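Local coordinates for protein adenine phosphoribosyltransferase, putative (Trypanosoma brucei brucei, PDB 5VN4) that probably catalyses the reversible transfer of a phosphoribosyl group between adenine and pyrophosphate, making AMP in purine salvage as a homodimer, at residues H83-D88 with V150-D155; V178-I183 with V206-L211. All blocks are in the same frame, centred on the assembly; numbering follows the deposited sequence.

Interaction 1: H83-D88 with V150-D155; sequences HILGFD and VVLIDD. With HSX (5-O-phosphono-alpha-D-ribofuranose), chain D.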
loop_
_atom_site.group_PDB
_atom_site.type_symbol
_atom_site.label_atom_id
_atom_site.label_comp_id
_atom_site.label_asym_id
_atom_site.label_seq_id
_atom_site.Cartn_x
_atom_site.Cartn_y
_atom_site.Cartn_z
ATOM N N HIS A 83 14.498 -3.896 9.243
ATOM C CA HIS A 83 13.602 -3.902 8.095
ATOM C C HIS A 83 12.172 -4.072 8.581
ATOM O O HIS A 83 11.917 -4.778 9.557
ATOM C CB HIS A 83 13.864 -5.096 7.165
ATOM C CG HIS A 83 15.238 -5.134 6.581
ATOM N ND1 HIS A 83 16.348 -5.491 7.315
ATOM C CD2 HIS A 83 15.674 -4.892 5.324
ATOM C CE1 HIS A 83 17.414 -5.443 6.537
ATOM N NE2 HIS A 83 17.033 -5.089 5.324
ATOM N N ILE A 84 11.239 -3.440 7.870
ATOM C CA ILE A 84 9.815 -3.741 7.988
ATOM C C ILE A 84 9.370 -4.382 6.683
ATOM O O ILE A 84 9.631 -3.843 5.599
ATOM C CB ILE A 84 8.989 -2.478 8.295
ATOM C CG1 ILE A 84 9.393 -1.916 9.665
ATOM C CG2 ILE A 84 7.482 -2.772 8.205
ATOM C CD1 ILE A 84 8.737 -0.623 9.994
ATOM N N LEU A 85 8.728 -5.546 6.787
ATOM C CA LEU A 85 8.209 -6.296 5.647
ATOM C C LEU A 85 6.693 -6.225 5.726
ATOM O O LEU A 85 6.119 -6.617 6.746
ATOM C CB LEU A 85 8.641 -7.761 5.743
ATOM C CG LEU A 85 10.032 -8.145 5.223
ATOM C CD1 LEU A 85 11.130 -7.309 5.863
ATOM C CD2 LEU A 85 10.264 -9.626 5.484
ATOM N N GLY A 86 6.047 -5.724 4.675
ATOM C CA GLY A 86 4.605 -5.551 4.672
ATOM C C GLY A 86 3.933 -6.251 3.506
ATOM O O GLY A 86 4.490 -6.339 2.409
ATOM N N PHE A 87 2.708 -6.728 3.748
ATOM C CA PHE A 87 1.984 -7.534 2.770
ATOM C C PHE A 87 1.162 -6.693 1.796
ATOM O O PHE A 87 0.412 -5.800 2.198
ATOM C CB PHE A 87 1.033 -8.500 3.465
ATOM C CG PHE A 87 1.710 -9.570 4.250
ATOM C CD1 PHE A 87 2.078 -10.769 3.647
ATOM C CD2 PHE A 87 1.969 -9.393 5.597
ATOM C CE1 PHE A 87 2.681 -11.771 4.384
ATOM C CE2 PHE A 87 2.587 -10.393 6.336
ATOM C CZ PHE A 87 2.930 -11.581 5.729
ATOM N N ASP A 88 1.307 -7.014 0.517
ATOM C CA ASP A 88 0.390 -6.577 -0.527
ATOM C C ASP A 88 -1.014 -7.054 -0.156
ATOM O O ASP A 88 -1.188 -8.226 0.192
ATOM C CB ASP A 88 0.865 -7.323 -1.777
ATOM C CG ASP A 88 0.450 -6.682 -3.070
ATOM O OD1 ASP A 88 -0.313 -5.687 -3.068
ATOM O OD2 ASP A 88 0.923 -7.213 -4.109
ATOM N N VAL A 150 13.626 -8.255 11.641
ATOM C CA VAL A 150 12.497 -7.789 10.848
ATOM C C VAL A 150 11.186 -7.789 11.629
ATOM O O VAL A 150 10.974 -8.566 12.566
ATOM C CB VAL A 150 12.368 -8.573 9.522
ATOM C CG1 VAL A 150 13.698 -8.613 8.791
ATOM C CG2 VAL A 150 11.856 -9.966 9.772
ATOM N N VAL A 151 10.295 -6.899 11.207
ATOM C CA VAL A 151 8.905 -6.876 11.649
ATOM C C VAL A 151 8.040 -7.151 10.430
ATOM O O VAL A 151 8.259 -6.553 9.373
ATOM C CB VAL A 151 8.546 -5.506 12.259
ATOM C CG1 VAL A 151 7.031 -5.355 12.451
ATOM C CG2 VAL A 151 9.285 -5.302 13.564
ATOM N N LEU A 152 7.073 -8.060 10.571
ATOM C CA LEU A 152 6.039 -8.280 9.561
ATOM C C LEU A 152 4.824 -7.434 9.916
ATOM O O LEU A 152 4.397 -7.428 11.075
ATOM C CB LEU A 152 5.623 -9.752 9.553
ATOM C CG LEU A 152 6.619 -10.730 8.937
ATOM C CD1 LEU A 152 6.238 -12.159 9.313
ATOM C CD2 LEU A 152 6.679 -10.555 7.439
ATOM N N ILE A 153 4.263 -6.716 8.935
ATOM C CA ILE A 153 3.110 -5.857 9.189
ATOM C C ILE A 153 2.005 -6.098 8.164
ATOM O O ILE A 153 2.266 -6.268 6.966
ATOM C CB ILE A 153 3.497 -4.361 9.292
ATOM C CG1 ILE A 153 2.321 -3.522 9.810
ATOM C CG2 ILE A 153 4.014 -3.817 7.956
ATOM C CD1 ILE A 153 2.724 -2.139 10.293
ATOM N N ASP A 154 0.765 -6.124 8.653
ATOM C CA ASP A 154 -0.431 -6.210 7.825
ATOM C C ASP A 154 -1.522 -5.401 8.516
ATOM O O ASP A 154 -1.330 -4.904 9.627
ATOM C CB ASP A 154 -0.845 -7.670 7.639
ATOM C CG ASP A 154 -1.519 -7.926 6.310
ATOM O OD1 ASP A 154 -1.849 -6.943 5.602
ATOM O OD2 ASP A 154 -1.690 -9.120 5.973
ATOM N N ASP A 155 -2.685 -5.277 7.868
ATOM C CA ASP A 155 -3.790 -4.623 8.568
ATOM C C ASP A 155 -4.501 -5.580 9.527
ATOM O O ASP A 155 -4.567 -5.326 10.735
ATOM C CB ASP A 155 -4.745 -3.880 7.617
ATOM C CG ASP A 155 -5.580 -4.795 6.740
ATOM O OD1 ASP A 155 -5.089 -5.872 6.326
ATOM O OD2 ASP A 155 -6.732 -4.395 6.429
HETATM C C1 HSX D . -6.585 -9.932 4.073
HETATM O O4 HSX D . -6.337 -11.225 4.653
HETATM C C2 HSX D . -5.904 -8.975 5.033
HETATM O O2 HSX D . -5.578 -7.728 4.408
HETATM C C3 HSX D . -4.692 -9.764 5.481
HETATM O O3 HSX D . -3.657 -9.736 4.479
HETATM C C4 HSX D . -5.235 -11.182 5.559
HETATM C C5 HSX D . -5.682 -11.573 6.968
HETATM O O5 HSX D . -6.343 -12.841 6.952
HETATM P "P'" HSX D . -5.604 -14.187 7.473
HETATM O O1X HSX D . -4.584 -14.613 6.434
HETATM O O2X HSX D . -4.988 -13.859 8.806
HETATM O O3X HSX D . -6.760 -15.160 7.594
HETATM O O1 HSX D . -5.977 -9.862 2.777
HETATM O O HOH W 1 -2.415 -7.016 2.998
#
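A water joins Phe87 O to Asp154 OD1, lying 2.7 Å from that carboxylate oxygen and 3.2 Å from the Phe87 carbonyl oxygen, with a weak third bond to HSX O3 at 3.3 Å. It sits at the C-terminal end of a parallel strand pair in the central sheet of a type I phosphoribosyltransferase, where the paired acidic residues of the family's phosphoribosyl-binding motif, Asp154 and Asp155, take hold of the sugar. Each carboxylate accepts one ribose hydroxyl: HSX O3 donates to Asp154 OD2 at 2.5 Å, and HSX O2 to Asp155 OD1 at 2.7 Å. Asp155 OD2 turns to Arg90 in a salt bridge. Thr159 and Thr162, among others, also hydrogen-bond to the ligand.

Behind this site the backbones zip together in alternating fashion. Leu85 N to Val151 O is the straightest rung, 2.8 Å and 176° at the hydrogen; Val151 N, Ile153 N and Phe87 N bond to His83 O, Leu85 O and Ile153 O in turn.

Phe87 flanks the sugar-binding carboxylate. Its CG is anti to its own carbonyl carbon and beside the backbone N (chi1 -67°), and CD2 lies 3.4 Å from Ile153 O, which is at the ring edge, near its plane. Phe87 and Asp154 cross at about a right angle, the ring and carboxylate planes only 26° apart. Met163 and Thr162 of helix 161-172 pack on the ring.

On the same side of the sheet as His83 and Val150, Leu152 reaches over with CD2 to touch Leu85 CB. The other side is covered by helix 95-102. There Gly86 carries no side chain, and diagonally across the pair the methyl Ile84 CG2 meets Ile153 CG2 at 3.6 Å.

Interaction 2: V178-I183 with V206-L211; sequences VEVAGI and VPFVTL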
loop_
_atom_site.group_PDB
_atom_site.type_symbol
_atom_site.label_atom_id
_atom_site.label_comp_id
_atom_site.label_asym_id
_atom_site.label_seq_id
_atom_site.Cartn_x
_atom_site.Cartn_y
_atom_site.Cartn_z
ATOM N N VAL A 178 11.341 -10.250 14.769
ATOM C CA VAL A 178 11.202 -9.574 16.054
ATOM C C VAL A 178 9.751 -9.554 16.512
ATOM O O VAL A 178 9.454 -9.825 17.681
ATOM C CB VAL A 178 11.797 -8.158 15.953
ATOM C CG1 VAL A 178 11.602 -7.391 17.256
ATOM C CG2 VAL A 178 13.270 -8.231 15.584
ATOM N N GLU A 179 8.829 -9.224 15.613
ATOM C CA GLU A 179 7.447 -9.013 15.998
ATOM C C GLU A 179 6.595 -9.084 14.748
ATOM O O GLU A 179 7.064 -8.809 13.636
ATOM C CB GLU A 179 7.294 -7.634 16.653
ATOM C CG GLU A 179 5.939 -7.322 17.217
ATOM C CD GLU A 179 6.008 -6.220 18.248
ATOM O OE1 GLU A 179 6.507 -6.484 19.362
ATOM O OE2 GLU A 179 5.564 -5.098 17.947
ATOM N N VAL A 180 5.336 -9.448 14.959
ATOM C CA VAL A 180 4.280 -9.393 13.962
ATOM C C VAL A 180 3.330 -8.280 14.389
ATOM O O VAL A 180 2.908 -8.240 15.551
ATOM C CB VAL A 180 3.558 -10.751 13.918
ATOM C CG1 VAL A 180 2.172 -10.634 13.320
ATOM C CG2 VAL A 180 4.418 -11.780 13.177
ATOM N N ALA A 181 3.017 -7.367 13.465
ATOM C CA ALA A 181 2.253 -6.160 13.772
ATOM C C ALA A 181 1.017 -6.051 12.887
ATOM O O ALA A 181 1.062 -6.358 11.693
ATOM C CB ALA A 181 3.100 -4.897 13.565
ATOM N N GLY A 182 -0.079 -5.566 13.473
ATOM C CA GLY A 182 -1.276 -5.264 12.709
ATOM C C GLY A 182 -2.137 -4.257 13.441
ATOM O O GLY A 182 -1.832 -3.845 14.563
ATOM N N ILE A 183 -3.242 -3.870 12.803
ATOM C CA ILE A 183 -4.192 -2.984 13.469
ATOM C C ILE A 183 -5.441 -3.688 13.991
ATOM O O ILE A 183 -6.114 -3.138 14.876
ATOM C CB ILE A 183 -4.547 -1.720 12.651
ATOM C CG1 ILE A 183 -5.208 -2.078 11.311
ATOM C CG2 ILE A 183 -3.302 -0.858 12.474
ATOM C CD1 ILE A 183 -5.766 -0.862 10.576
ATOM N N VAL A 206 7.646 -15.139 19.182
ATOM C CA VAL A 206 7.429 -13.910 18.422
ATOM C C VAL A 206 6.087 -13.315 18.847
ATOM O O VAL A 206 5.043 -13.929 18.588
ATOM C CB VAL A 206 7.456 -14.165 16.911
ATOM C CG1 VAL A 206 7.073 -12.883 16.161
ATOM C CG2 VAL A 206 8.830 -14.652 16.485
ATOM N N PRO A 207 6.061 -12.138 19.463
ATOM C CA PRO A 207 4.768 -11.528 19.809
ATOM C C PRO A 207 4.002 -11.081 18.572
ATOM O O PRO A 207 4.579 -10.574 17.606
ATOM C CB PRO A 207 5.159 -10.323 20.674
ATOM C CG PRO A 207 6.559 -10.623 21.151
ATOM C CD PRO A 207 7.203 -11.393 20.019
ATOM N N PHE A 208 2.685 -11.291 18.609
ATOM C CA PHE A 208 1.746 -10.649 17.697
ATOM C C PHE A 208 1.163 -9.444 18.420
ATOM O O PHE A 208 0.675 -9.574 19.545
ATOM C CB PHE A 208 0.593 -11.594 17.348
ATOM C CG PHE A 208 0.898 -12.592 16.251
ATOM C CD1 PHE A 208 2.102 -13.276 16.197
ATOM C CD2 PHE A 208 -0.068 -12.884 15.303
ATOM C CE1 PHE A 208 2.340 -14.211 15.187
ATOM C CE2 PHE A 208 0.153 -13.811 14.296
ATOM C CZ PHE A 208 1.360 -14.485 14.237
ATOM N N VAL A 209 1.192 -8.284 17.771
ATOM C CA VAL A 209 0.669 -7.049 18.341
ATOM C C VAL A 209 -0.343 -6.477 17.356
ATOM O O VAL A 209 0.035 -6.008 16.277
ATOM C CB VAL A 209 1.791 -6.042 18.616
ATOM C CG1 VAL A 209 1.217 -4.710 19.082
ATOM C CG2 VAL A 209 2.785 -6.610 19.630
ATOM N N THR A 210 -1.629 -6.533 17.706
ATOM C CA THR A 210 -2.674 -5.955 16.870
ATOM C C THR A 210 -3.403 -4.907 17.692
ATOM O O THR A 210 -3.966 -5.224 18.743
ATOM C CB THR A 210 -3.652 -7.017 16.356
ATOM O OG1 THR A 210 -4.282 -7.688 17.451
ATOM C CG2 THR A 210 -2.935 -8.044 15.492
ATOM N N LEU A 211 -3.398 -3.664 17.214
ATOM C CA LEU A 211 -3.829 -2.549 18.058
ATOM C C LEU A 211 -5.240 -2.748 18.605
ATOM O O LEU A 211 -5.472 -2.576 19.809
ATOM C CB LEU A 211 -3.710 -1.225 17.302
ATOM C CG LEU A 211 -2.273 -0.851 16.936
ATOM C CD1 LEU A 211 -2.232 0.570 16.356
ATOM C CD2 LEU A 211 -1.326 -0.985 18.126
#
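Val180 packs on one face of the Phe208 ring, the two side chains side by side and pointing the same way from neighbouring parallel strands. CG1 makes the CH-pi contact, sitting 3.6 Å from the centroid of the Phe208 ring and 7° off its normal, directly over the middle of the face. The torsion that sets CG1 anti to the backbone N (chi1 159°) leaves CG2 to settle near the ring's rim, 3.8 Å from Phe208 CE1. CG1 alone of the two methyls thus lies over the ring; CG2 stands beyond the rim on the same side and also brushes Val206 CG1.

Glu179 and Val209, on the other side of the sheet, cross obliquely. The glutamate chain runs out extended, and its flat carboxylate end rests on a methyl: Glu179 CD is 3.5 Å from Val209 CG2. The charge is met by partners outside the pair, Arg73 in a salt bridge and Tyr74 through its hydroxyl, both bound to OE2; the methyl of Val209 supplies only van der Waals contact.

Four backbone bonds carry the parallel ladder. Val180 N reaches Pro207 O at 3.0 Å and Val209 N returns to Val180 O, the two bonds flanking the Val180–Phe208 pair; Gly182 N follows on Val209 O. The last, Leu211 N to Gly182 O at 3.1 Å, comes from above the carbonyl plane, 35° out of it, where the chain turns a corner.

This pair belongs to the core sheet of the phosphoribosyltransferase fold. Helix 60-75 packs on the side of Ala181 and Val209, while Ile157 of strand 156-157 touches Val180, Phe208 and Thr210 on the reverse. Strand 149-153 runs along the far edge of 178-183, and strand 18-21 borders 206-211.

How the interactions relate
Interactions 1 and 2 are successive strand pairs of one sheet, their centres about 10 Å apart. Strand 149-153 of interaction 1 neighbours strand 176-182 of interaction 2, probably through backbone hydrogen bonds Val178 N to Val150 O and Ala181 N to Leu152 O, each 2.8 Å. Ile153 CG1 also packs on the backbone across the seam, 3.6 Å from Ala181 O. Interaction 1 reaches the ligands directly, with Asp154 and Asp155 on the ribose and Asp88 in the pyrophosphate pocket. Interaction 2 lies farther from them: the Phe208 side chain is about 8 Å from the bound ribose phosphate, and that of Ile183 about 9 Å from the adenine.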